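Local coordinates for Serine/threonine-protein kinase Tel1 (Chaetomium thermophilum, PDB 6SKY), which phosphorylates serine and threonine residues of proteins with ATP and probably activates checkpoint signalling as a DNA damage sensor, at residues A[1455-1460]-A[1511-1515]; A[2154-2159]-A[2194-2200]; A[1884-1888]-A[1919-1925]; A[1942-1947]-A[1958-1962]. All coordinates share one frame; numbering follows the deposited sequence.

Contact 1: residues A[1455-1460]-A[1511-1515]; sequences TQYLIK and FHAWF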
# COMPACT_ATOMS: atom_id res chain seq x y z
N THR A 1455 69.93 27.77 34.26
CA THR A 1455 69.33 26.92 33.25
C THR A 1455 70.35 26.52 32.19
O THR A 1455 70.40 25.35 31.78
CB THR A 1455 68.16 27.64 32.60
OG1 THR A 1455 67.30 28.17 33.61
CG2 THR A 1455 67.38 26.69 31.74
N GLN A 1456 71.16 27.47 31.73
CA GLN A 1456 72.24 27.15 30.81
C GLN A 1456 73.15 26.09 31.41
O GLN A 1456 73.49 25.10 30.76
CB GLN A 1456 73.05 28.39 30.48
CG GLN A 1456 72.36 29.41 29.61
CD GLN A 1456 73.34 30.22 28.80
OE1 GLN A 1456 74.37 29.70 28.37
NE2 GLN A 1456 73.03 31.49 28.58
N TYR A 1457 73.55 26.28 32.67
CA TYR A 1457 74.47 25.34 33.29
C TYR A 1457 73.86 23.95 33.38
O TYR A 1457 74.52 22.96 33.08
CB TYR A 1457 74.88 25.82 34.68
CG TYR A 1457 75.73 24.82 35.42
CD1 TYR A 1457 77.09 24.71 35.15
CD2 TYR A 1457 75.19 23.98 36.37
CE1 TYR A 1457 77.87 23.79 35.81
CE2 TYR A 1457 75.96 23.06 37.04
CZ TYR A 1457 77.30 22.96 36.75
OH TYR A 1457 78.07 22.04 37.42
N LEU A 1458 72.60 23.86 33.79
CA LEU A 1458 71.96 22.56 33.96
C LEU A 1458 71.78 21.85 32.63
O LEU A 1458 72.08 20.66 32.51
CB LEU A 1458 70.62 22.73 34.67
CG LEU A 1458 70.71 23.12 36.14
CD1 LEU A 1458 69.35 23.50 36.68
CD2 LEU A 1458 71.30 21.98 36.93
N ILE A 1459 71.30 22.56 31.61
CA ILE A 1459 71.13 21.92 30.31
C ILE A 1459 72.47 21.49 29.75
O ILE A 1459 72.59 20.43 29.12
CB ILE A 1459 70.39 22.86 29.33
CG1 ILE A 1459 69.05 23.29 29.90
CG2 ILE A 1459 70.18 22.16 28.01
CD1 ILE A 1459 68.31 24.24 29.01
N LYS A 1460 73.52 22.28 29.98
CA LYS A 1460 74.83 21.95 29.45
C LYS A 1460 75.43 20.74 30.16
O LYS A 1460 76.02 19.87 29.52
CB LYS A 1460 75.75 23.16 29.57
CG LYS A 1460 76.80 23.27 28.49
CD LYS A 1460 77.41 24.65 28.48
CE LYS A 1460 78.28 24.87 27.25
NZ LYS A 1460 78.84 26.24 27.21
N PHE A 1511 70.39 33.34 25.02
CA PHE A 1511 70.01 32.02 25.51
C PHE A 1511 69.08 31.32 24.53
O PHE A 1511 69.19 30.12 24.31
CB PHE A 1511 69.34 32.12 26.87
CG PHE A 1511 68.75 30.82 27.33
CD1 PHE A 1511 67.38 30.67 27.42
CD2 PHE A 1511 69.55 29.74 27.61
CE1 PHE A 1511 66.84 29.47 27.82
CE2 PHE A 1511 69.02 28.54 28.00
CZ PHE A 1511 67.66 28.41 28.11
N HIS A 1512 68.13 32.06 23.95
CA HIS A 1512 67.22 31.50 22.96
C HIS A 1512 68.00 30.94 21.78
O HIS A 1512 67.72 29.83 21.31
CB HIS A 1512 66.23 32.58 22.53
CG HIS A 1512 65.22 32.13 21.53
ND1 HIS A 1512 63.86 32.26 21.74
CD2 HIS A 1512 65.35 31.59 20.29
CE1 HIS A 1512 63.21 31.80 20.69
NE2 HIS A 1512 64.09 31.38 19.80
N ALA A 1513 68.98 31.70 21.29
CA ALA A 1513 69.78 31.23 20.16
C ALA A 1513 70.59 29.99 20.53
O ALA A 1513 70.63 29.01 19.77
CB ALA A 1513 70.70 32.35 19.67
N TRP A 1514 71.24 30.01 21.69
CA TRP A 1514 72.02 28.85 22.13
C TRP A 1514 71.13 27.63 22.27
O TRP A 1514 71.51 26.52 21.86
CB TRP A 1514 72.73 29.15 23.44
CG TRP A 1514 73.35 27.92 24.03
CD1 TRP A 1514 74.59 27.43 23.76
CD2 TRP A 1514 72.76 27.02 24.97
NE1 TRP A 1514 74.81 26.28 24.47
CE2 TRP A 1514 73.70 26.01 25.22
CE3 TRP A 1514 71.53 26.97 25.62
CZ2 TRP A 1514 73.44 24.96 26.10
CZ3 TRP A 1514 71.27 25.93 26.49
CH2 TRP A 1514 72.23 24.94 26.72
N PHE A 1515 69.95 27.80 22.86
CA PHE A 1515 69.05 26.68 23.09
C PHE A 1515 68.53 26.11 21.79
O PHE A 1515 68.44 24.89 21.63
CB PHE A 1515 67.89 27.12 23.99
CG PHE A 1515 67.12 25.99 24.59
CD1 PHE A 1515 67.68 24.74 24.69
CD2 PHE A 1515 65.84 26.18 25.05
CE1 PHE A 1515 66.98 23.70 25.24
CE2 PHE A 1515 65.13 25.15 25.60
CZ PHE A 1515 65.70 23.90 25.70
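Gln1456 runs past Phe1511, its CG 3.5 Å from CD2 of that ring. The two side chains lie head to tail. The glutamine amide is turned 26° from the ring plane, and NE2 comes 4.0 Å from Phe1511 CD2, so the aliphatic stem and the amide both share in the contact. Cutting Gln1456 back to an alanine is likely to strip the CD2–CE2 side of Phe1511 of this neighbour and open a gap between the two helices. Thr1455 reaches the same ring at right angles, CG2 standing 4.0 Å from CZ. Deeper in, Ile1459 fills the space between the other two aromatics. Its CG2, anti to the backbone N, meets the edge of Trp1514 at CH2 (3.7 Å), while CD1 sits over one face of Phe1515, 4.0 Å from CE1.

The segments 1455-1460 and 1511-1515, on helices 1448-1461 and 1502-1521, run almost parallel, 9° apart, with their axes 11.8 Å from each other. The near-parallel course fits an alpha solenoid, where the chain doubles back between helices that run the same way. Helix 1470-1487, one of the helices between them in sequence, adds Tyr1476 against Thr1455 and Ile1459, and Leu1484 against Phe1511. The hydroxyl of Thr1455 turns back to its own helix and bonds to Ala1451 O.

Contact 2: residues A[2154-2159]-A[2194-2200]; sequences SADARL and SCESLGL
Arg2158 reaches across to Ser2194 and makes the one hydrogen bond of this contact. NH1 donates to Ser2194 OG at 2.5 Å, with an N-H...O angle of 141°, and the hydroxyl oxygen lies in the guanidinium plane. So short a length is doubtful at this resolution. A second grip on the guanidinium comes from Ser2142 of helix 2124-2143, whose OG takes NH2, so two serines probably share in setting how the flat group is turned.

The stem of the same arginine does the apolar work. With CG anti to the backbone N (chi1 -157°) and a bend at chi2, CG passes 3.5 Å from Cys2195 SG, and the sulfur also lies at the guanidinium edge. Leu2198 crosses the stem at about a right angle, its CD1 4.0 Å from Arg2158 CG.

This is a helix start meeting a turn within the helical FAT region: helix 2154-2174 begins at Ser2154, while the short helix 2193-2196 is running out. The chain turns through Gly2199, which has positive phi, and Leu2200 N bonds back to Cys2195 O, a six-to-one bond closing the turn.

Around that turn the remaining contacts are made through carbon atoms. Leu2200 points its CD1 at Arg2158 CB (3.8 Å), and its CD2 lies 4.3 Å from Ala2155 CB. Leu2198 turns CD2 toward Ser2154 CB at 3.9 Å. Beyond Leu2200, Leu2159 touches its CD2 through CD1 and also packs on Val2241.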
# COMPACT_ATOMS: atom_id res chain seq x y z
N SER A 2154 25.62 34.79 -13.92
CA SER A 2154 24.44 34.18 -13.34
C SER A 2154 24.10 32.83 -13.96
O SER A 2154 23.46 32.01 -13.30
CB SER A 2154 23.24 35.11 -13.47
OG SER A 2154 22.14 34.60 -12.74
N ALA A 2155 24.53 32.59 -15.20
CA ALA A 2155 24.32 31.28 -15.80
C ALA A 2155 25.11 30.21 -15.06
O ALA A 2155 24.62 29.10 -14.87
CB ALA A 2155 24.72 31.33 -17.27
N ASP A 2156 26.33 30.54 -14.62
CA ASP A 2156 27.12 29.58 -13.86
C ASP A 2156 26.47 29.25 -12.53
O ASP A 2156 26.38 28.08 -12.14
CB ASP A 2156 28.52 30.15 -13.62
CG ASP A 2156 29.31 30.30 -14.90
OD1 ASP A 2156 29.07 29.52 -15.84
OD2 ASP A 2156 30.17 31.20 -14.96
N ALA A 2157 26.01 30.27 -11.80
CA ALA A 2157 25.36 30.04 -10.52
C ALA A 2157 24.08 29.24 -10.69
O ALA A 2157 23.80 28.33 -9.90
CB ALA A 2157 25.08 31.37 -9.84
N ARG A 2158 23.31 29.54 -11.73
CA ARG A 2158 22.08 28.80 -11.98
C ARG A 2158 22.38 27.34 -12.31
O ARG A 2158 21.71 26.43 -11.80
CB ARG A 2158 21.31 29.45 -13.11
CG ARG A 2158 19.86 29.12 -13.09
CD ARG A 2158 19.25 29.63 -11.83
NE ARG A 2158 17.90 30.09 -12.05
CZ ARG A 2158 17.26 30.92 -11.24
NH1 ARG A 2158 16.02 31.29 -11.52
NH2 ARG A 2158 17.86 31.38 -10.15
N LEU A 2159 23.38 27.11 -13.15
CA LEU A 2159 23.71 25.75 -13.53
C LEU A 2159 24.18 24.94 -12.33
O LEU A 2159 23.82 23.76 -12.19
CB LEU A 2159 24.78 25.77 -14.61
CG LEU A 2159 24.99 24.48 -15.38
CD1 LEU A 2159 23.66 24.01 -15.89
CD2 LEU A 2159 25.93 24.73 -16.51
N SER A 2194 13.10 31.03 -15.84
CA SER A 2194 14.25 31.88 -15.56
C SER A 2194 15.57 31.22 -15.89
O SER A 2194 16.62 31.78 -15.58
CB SER A 2194 14.23 32.30 -14.09
OG SER A 2194 14.16 31.16 -13.25
N CYS A 2195 15.56 30.03 -16.50
CA CYS A 2195 16.77 29.42 -17.03
C CYS A 2195 16.89 29.58 -18.53
O CYS A 2195 18.00 29.57 -19.05
CB CYS A 2195 16.82 27.93 -16.69
SG CYS A 2195 17.34 27.54 -15.02
N GLU A 2196 15.77 29.72 -19.23
CA GLU A 2196 15.79 29.91 -20.67
C GLU A 2196 16.11 31.35 -21.06
O GLU A 2196 16.45 31.60 -22.22
CB GLU A 2196 14.44 29.51 -21.27
CG GLU A 2196 14.09 28.05 -21.04
CD GLU A 2196 12.65 27.74 -21.36
OE1 GLU A 2196 11.84 28.68 -21.48
OE2 GLU A 2196 12.31 26.54 -21.48
N SER A 2197 16.01 32.28 -20.12
CA SER A 2197 16.40 33.66 -20.38
C SER A 2197 17.87 33.91 -20.09
O SER A 2197 18.41 34.92 -20.55
CB SER A 2197 15.54 34.61 -19.54
OG SER A 2197 15.73 34.38 -18.16
N LEU A 2198 18.51 33.04 -19.32
CA LEU A 2198 19.95 33.10 -19.10
C LEU A 2198 20.73 32.35 -20.16
O LEU A 2198 21.96 32.39 -20.14
CB LEU A 2198 20.29 32.53 -17.72
CG LEU A 2198 19.82 33.32 -16.51
CD1 LEU A 2198 19.84 32.46 -15.27
CD2 LEU A 2198 20.71 34.52 -16.32
N GLY A 2199 20.05 31.68 -21.08
CA GLY A 2199 20.73 30.94 -22.12
C GLY A 2199 21.08 29.52 -21.78
O GLY A 2199 22.06 28.99 -22.30
N LEU A 2200 20.30 28.88 -20.92
CA LEU A 2200 20.56 27.52 -20.47
C LEU A 2200 19.53 26.57 -21.05
O LEU A 2200 18.35 26.91 -21.17
CB LEU A 2200 20.54 27.42 -18.95
CG LEU A 2200 21.61 28.17 -18.18
CD1 LEU A 2200 21.29 28.13 -16.72
CD2 LEU A 2200 22.94 27.55 -18.44

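Contact 3: residues A[1884-1888]-A[1919-1925]; sequences YKVAL and EIFENID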
# COMPACT_ATOMS: atom_id res chain seq x y z
N TYR A 1884 21.68 7.45 29.63
CA TYR A 1884 20.60 6.51 29.34
C TYR A 1884 21.07 5.07 29.18
O TYR A 1884 20.32 4.15 29.50
CB TYR A 1884 19.85 6.96 28.10
CG TYR A 1884 19.15 8.27 28.32
CD1 TYR A 1884 18.14 8.38 29.25
CD2 TYR A 1884 19.52 9.39 27.62
CE1 TYR A 1884 17.51 9.57 29.46
CE2 TYR A 1884 18.89 10.59 27.83
CZ TYR A 1884 17.89 10.67 28.75
OH TYR A 1884 17.26 11.86 28.95
N LYS A 1885 22.30 4.84 28.72
CA LYS A 1885 22.80 3.47 28.68
C LYS A 1885 23.13 2.97 30.07
O LYS A 1885 22.87 1.81 30.40
CB LYS A 1885 24.02 3.40 27.77
CG LYS A 1885 23.71 3.65 26.33
CD LYS A 1885 24.95 3.95 25.56
CE LYS A 1885 24.71 3.86 24.08
NZ LYS A 1885 23.49 4.59 23.70
N VAL A 1886 23.68 3.84 30.92
CA VAL A 1886 23.88 3.50 32.32
C VAL A 1886 22.54 3.23 32.99
O VAL A 1886 22.41 2.29 33.79
CB VAL A 1886 24.64 4.64 33.03
CG1 VAL A 1886 24.90 4.29 34.44
CG2 VAL A 1886 25.94 4.91 32.32
N ALA A 1887 21.52 4.02 32.66
CA ALA A 1887 20.20 3.81 33.23
C ALA A 1887 19.60 2.49 32.79
O ALA A 1887 18.95 1.81 33.58
CB ALA A 1887 19.28 4.96 32.83
N LEU A 1888 19.82 2.10 31.54
CA LEU A 1888 19.32 0.81 31.07
C LEU A 1888 20.03 -0.34 31.76
O LEU A 1888 19.39 -1.33 32.13
CB LEU A 1888 19.48 0.72 29.56
CG LEU A 1888 18.97 -0.54 28.87
CD1 LEU A 1888 17.53 -0.77 29.19
CD2 LEU A 1888 19.16 -0.40 27.41
N GLU A 1919 11.01 6.48 29.69
CA GLU A 1919 11.91 7.61 29.52
C GLU A 1919 13.28 7.16 29.06
O GLU A 1919 13.96 7.91 28.35
CB GLU A 1919 12.03 8.39 30.83
CG GLU A 1919 12.69 9.73 30.67
CD GLU A 1919 12.75 10.50 31.96
OE1 GLU A 1919 12.20 10.01 32.97
OE2 GLU A 1919 13.35 11.60 31.97
N ILE A 1920 13.71 5.96 29.44
CA ILE A 1920 14.97 5.44 28.93
C ILE A 1920 14.86 5.16 27.44
O ILE A 1920 15.70 5.60 26.65
CB ILE A 1920 15.38 4.17 29.70
CG1 ILE A 1920 15.72 4.50 31.14
CG2 ILE A 1920 16.56 3.52 29.04
CD1 ILE A 1920 15.87 3.30 31.99
N PHE A 1921 13.84 4.42 27.02
CA PHE A 1921 13.75 3.98 25.64
C PHE A 1921 13.35 5.09 24.67
O PHE A 1921 13.63 4.96 23.48
CB PHE A 1921 12.78 2.82 25.51
CG PHE A 1921 13.38 1.51 25.90
CD1 PHE A 1921 14.69 1.23 25.61
CD2 PHE A 1921 12.64 0.58 26.58
CE1 PHE A 1921 15.24 0.05 25.97
CE2 PHE A 1921 13.20 -0.61 26.94
CZ PHE A 1921 14.50 -0.88 26.64
N GLU A 1922 12.72 6.16 25.15
CA GLU A 1922 12.47 7.28 24.26
C GLU A 1922 13.75 8.00 23.87
O GLU A 1922 13.81 8.62 22.81
CB GLU A 1922 11.52 8.28 24.91
CG GLU A 1922 10.08 7.87 24.90
CD GLU A 1922 9.24 8.72 25.81
OE1 GLU A 1922 9.80 9.61 26.48
OE2 GLU A 1922 8.01 8.50 25.88
N ASN A 1923 14.78 7.93 24.71
CA ASN A 1923 15.97 8.74 24.54
C ASN A 1923 17.22 7.97 24.20
O ASN A 1923 18.16 8.56 23.68
CB ASN A 1923 16.23 9.54 25.82
CG ASN A 1923 15.06 10.39 26.22
OD1 ASN A 1923 14.82 11.44 25.63
ND2 ASN A 1923 14.33 9.95 27.22
N ILE A 1924 17.27 6.67 24.48
CA ILE A 1924 18.44 5.90 24.12
C ILE A 1924 18.57 5.87 22.60
O ILE A 1924 17.60 6.04 21.86
CB ILE A 1924 18.39 4.48 24.70
CG1 ILE A 1924 19.78 4.00 25.04
CG2 ILE A 1924 17.74 3.53 23.74
CD1 ILE A 1924 19.78 2.80 25.90
N ASP A 1925 19.80 5.67 22.13
CA ASP A 1925 20.14 5.86 20.73
C ASP A 1925 20.16 4.51 20.01
O ASP A 1925 21.21 3.95 19.70
CB ASP A 1925 21.48 6.58 20.61
CG ASP A 1925 21.80 6.97 19.19
OD1 ASP A 1925 20.90 6.89 18.34
OD2 ASP A 1925 22.95 7.36 18.93
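The Tyr1884 ring carries Asn1923 on one face. Asn1923 CB sits over the ring centre, 3.5 Å from the centroid and 15° off the normal, which makes a CH-pi contact. The asparagine amide is tilted only 17° from the ring, so CG and ND2 continue over it toward the hydroxyl end. The other aromatic ring, Phe1921, is met at CZ by Leu1888 CD1 (4.0 Å), the leucine crossing it at about a right angle.

Between the two rings the contact is aliphatic. Leu1888 has CG anti to its backbone N, which carries CD2 to Ile1924 CD1 at 3.6 Å. Ile1920 lays CD1 against Ala1887 CB (3.9 Å) and CG2 against Leu1888 CB. Lys1885 folds back at chi4 and brings NZ within 4.0 Å of Ile1924 CG1. Asp1925 pairs instead with Arg2123.

The helical segments 1884-1888 and 1919-1923 pass at 139°, their axes 9.6 Å apart. Phe2736, on helix 2732-2755 of the kinase, packs on Lys1885, Leu1888 and Ile1924, so this helix pair sits where the FAT region meets the catalytic domain, as expected of PI3K-related kinases, whose FAT domain wraps around the kinase.

Contact 4: residues A[1942-1947]-A[1958-1962]; sequences VLARLE and FRGAQ
Arg1959 lies across Leu1943 where two successive helices of the FAT region, 1939-1948 and 1953-1968, form a helical hairpin joined by a short loop. The axes of 1942-1947 and 1958-1962 make an angle of 132°. From CB the arginine runs first to CG, which comes 4.0 Å from Leu1943 CD1. A bend at chi2 (-51°) then carries the chain over the other branch of the leucine, with CD 3.7 Å from CD2. NE follows at 3.4 Å from the same methyl, which sits over one face of the guanidinium, offset toward its rim. NH1 then makes a long salt bridge of 3.5 Å to Glu1947 OE1. That oxygen lies at the guanidinium edge, and carboxylate and guanidinium are nearly coplanar, 13° apart. NH2 makes a salt bridge with Asp1977 on helix 1974-1988. Arg1959 thus ties both neighbouring helices to its own, and an alanine in its place would probably leave Glu1947 and Asp1977 without their positive partner and uncover the CD2 methyl of Leu1943.

The hairpin also meets the second subunit: Phe1958 meets the His2217 ring of that subunit, and Val1942 packs on its Leu2214. Within the hairpin, Leu1946 crosses Phe1958 at about a right angle, its CD1 4.0 Å from CD1 of the ring, while Phe1958 CB rests 3.6 Å from Leu1943 CD1.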
# COMPACT_ATOMS: atom_id res chain seq x y z
N VAL A 1942 -0.86 4.91 19.92
CA VAL A 1942 -0.44 4.74 18.54
C VAL A 1942 0.06 6.06 17.97
O VAL A 1942 1.02 6.10 17.20
CB VAL A 1942 -1.60 4.17 17.71
CG1 VAL A 1942 -1.20 4.05 16.26
CG2 VAL A 1942 -2.00 2.84 18.25
N LEU A 1943 -0.57 7.17 18.36
CA LEU A 1943 -0.10 8.47 17.91
C LEU A 1943 1.27 8.79 18.49
O LEU A 1943 2.13 9.35 17.81
CB LEU A 1943 -1.12 9.55 18.27
CG LEU A 1943 -0.85 10.97 17.81
CD1 LEU A 1943 -0.45 10.98 16.35
CD2 LEU A 1943 -2.08 11.79 18.04
N ALA A 1944 1.49 8.45 19.76
CA ALA A 1944 2.79 8.65 20.38
C ALA A 1944 3.87 7.86 19.67
O ALA A 1944 4.97 8.36 19.42
CB ALA A 1944 2.74 8.27 21.86
N ARG A 1945 3.57 6.61 19.31
CA ARG A 1945 4.54 5.81 18.57
C ARG A 1945 4.78 6.36 17.17
O ARG A 1945 5.90 6.28 16.66
CB ARG A 1945 4.08 4.36 18.50
CG ARG A 1945 4.98 3.51 17.64
CD ARG A 1945 4.41 2.13 17.44
NE ARG A 1945 3.15 2.14 16.71
CZ ARG A 1945 3.04 2.36 15.40
NH1 ARG A 1945 1.86 2.34 14.82
NH2 ARG A 1945 4.12 2.61 14.67
N LEU A 1946 3.75 6.91 16.53
CA LEU A 1946 3.93 7.45 15.19
C LEU A 1946 4.70 8.76 15.21
O LEU A 1946 5.39 9.08 14.24
CB LEU A 1946 2.59 7.66 14.51
CG LEU A 1946 1.87 6.42 14.01
CD1 LEU A 1946 0.47 6.78 13.62
CD2 LEU A 1946 2.61 5.84 12.83
N GLU A 1947 4.58 9.53 16.28
CA GLU A 1947 5.34 10.77 16.36
C GLU A 1947 6.78 10.52 16.80
O GLU A 1947 7.68 11.25 16.38
CB GLU A 1947 4.65 11.76 17.30
CG GLU A 1947 4.84 11.49 18.77
CD GLU A 1947 3.89 12.29 19.63
OE1 GLU A 1947 2.86 12.76 19.10
OE2 GLU A 1947 4.16 12.44 20.84
N PHE A 1958 -4.00 11.11 12.53
CA PHE A 1958 -4.39 10.99 13.93
C PHE A 1958 -4.32 12.34 14.64
O PHE A 1958 -5.18 12.65 15.48
CB PHE A 1958 -3.50 9.98 14.63
CG PHE A 1958 -3.74 8.56 14.21
CD1 PHE A 1958 -3.26 8.09 13.02
CD2 PHE A 1958 -4.44 7.70 15.02
CE1 PHE A 1958 -3.49 6.80 12.64
CE2 PHE A 1958 -4.66 6.41 14.64
CZ PHE A 1958 -4.18 5.96 13.45
N ARG A 1959 -3.32 13.15 14.31
CA ARG A 1959 -3.21 14.47 14.93
C ARG A 1959 -4.32 15.40 14.47
O ARG A 1959 -4.84 16.17 15.27
CB ARG A 1959 -1.86 15.08 14.63
CG ARG A 1959 -0.86 14.91 15.71
CD ARG A 1959 -1.40 15.33 17.04
NE ARG A 1959 -0.54 14.85 18.11
CZ ARG A 1959 -0.81 14.99 19.40
NH1 ARG A 1959 0.04 14.52 20.30
NH2 ARG A 1959 -1.92 15.58 19.79
N GLY A 1960 -4.68 15.37 13.19
CA GLY A 1960 -5.79 16.17 12.73
C GLY A 1960 -7.09 15.78 13.40
O GLY A 1960 -7.90 16.64 13.73
N ALA A 1961 -7.30 14.49 13.60
CA ALA A 1961 -8.51 14.06 14.30
C ALA A 1961 -8.53 14.58 15.73
O ALA A 1961 -9.54 15.13 16.19
CB ALA A 1961 -8.64 12.55 14.26
N GLN A 1962 -7.43 14.41 16.46
CA GLN A 1962 -7.34 14.94 17.82
C GLN A 1962 -7.58 16.44 17.84
O GLN A 1962 -8.31 16.96 18.68
CB GLN A 1962 -5.98 14.62 18.42
CG GLN A 1962 -5.78 13.18 18.78
CD GLN A 1962 -6.55 12.78 20.00
OE1 GLN A 1962 -7.07 13.62 20.72
NE2 GLN A 1962 -6.63 11.47 20.24

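The four contacts lie in the helical part of the chain, and none belongs to the nucleotide pocket or the magnesium site. Contacts 3 and 4 are neighbours: helices 1916-1923 and 1939-1948 follow each other in the chain, and the nearest atoms of the two contacts are about 7 Å apart. They face different partners, contact 3 the kinase through Phe2736 and contact 4 the second subunit. Contact 2 lies further along the FAT region, its centre about 44 Å from that of contact 4 and about 51 Å from that of contact 3. Contact 1 is remote from all of them, its centre about 57 Å from that of contact 3 and about 75 Å from that of contact 4.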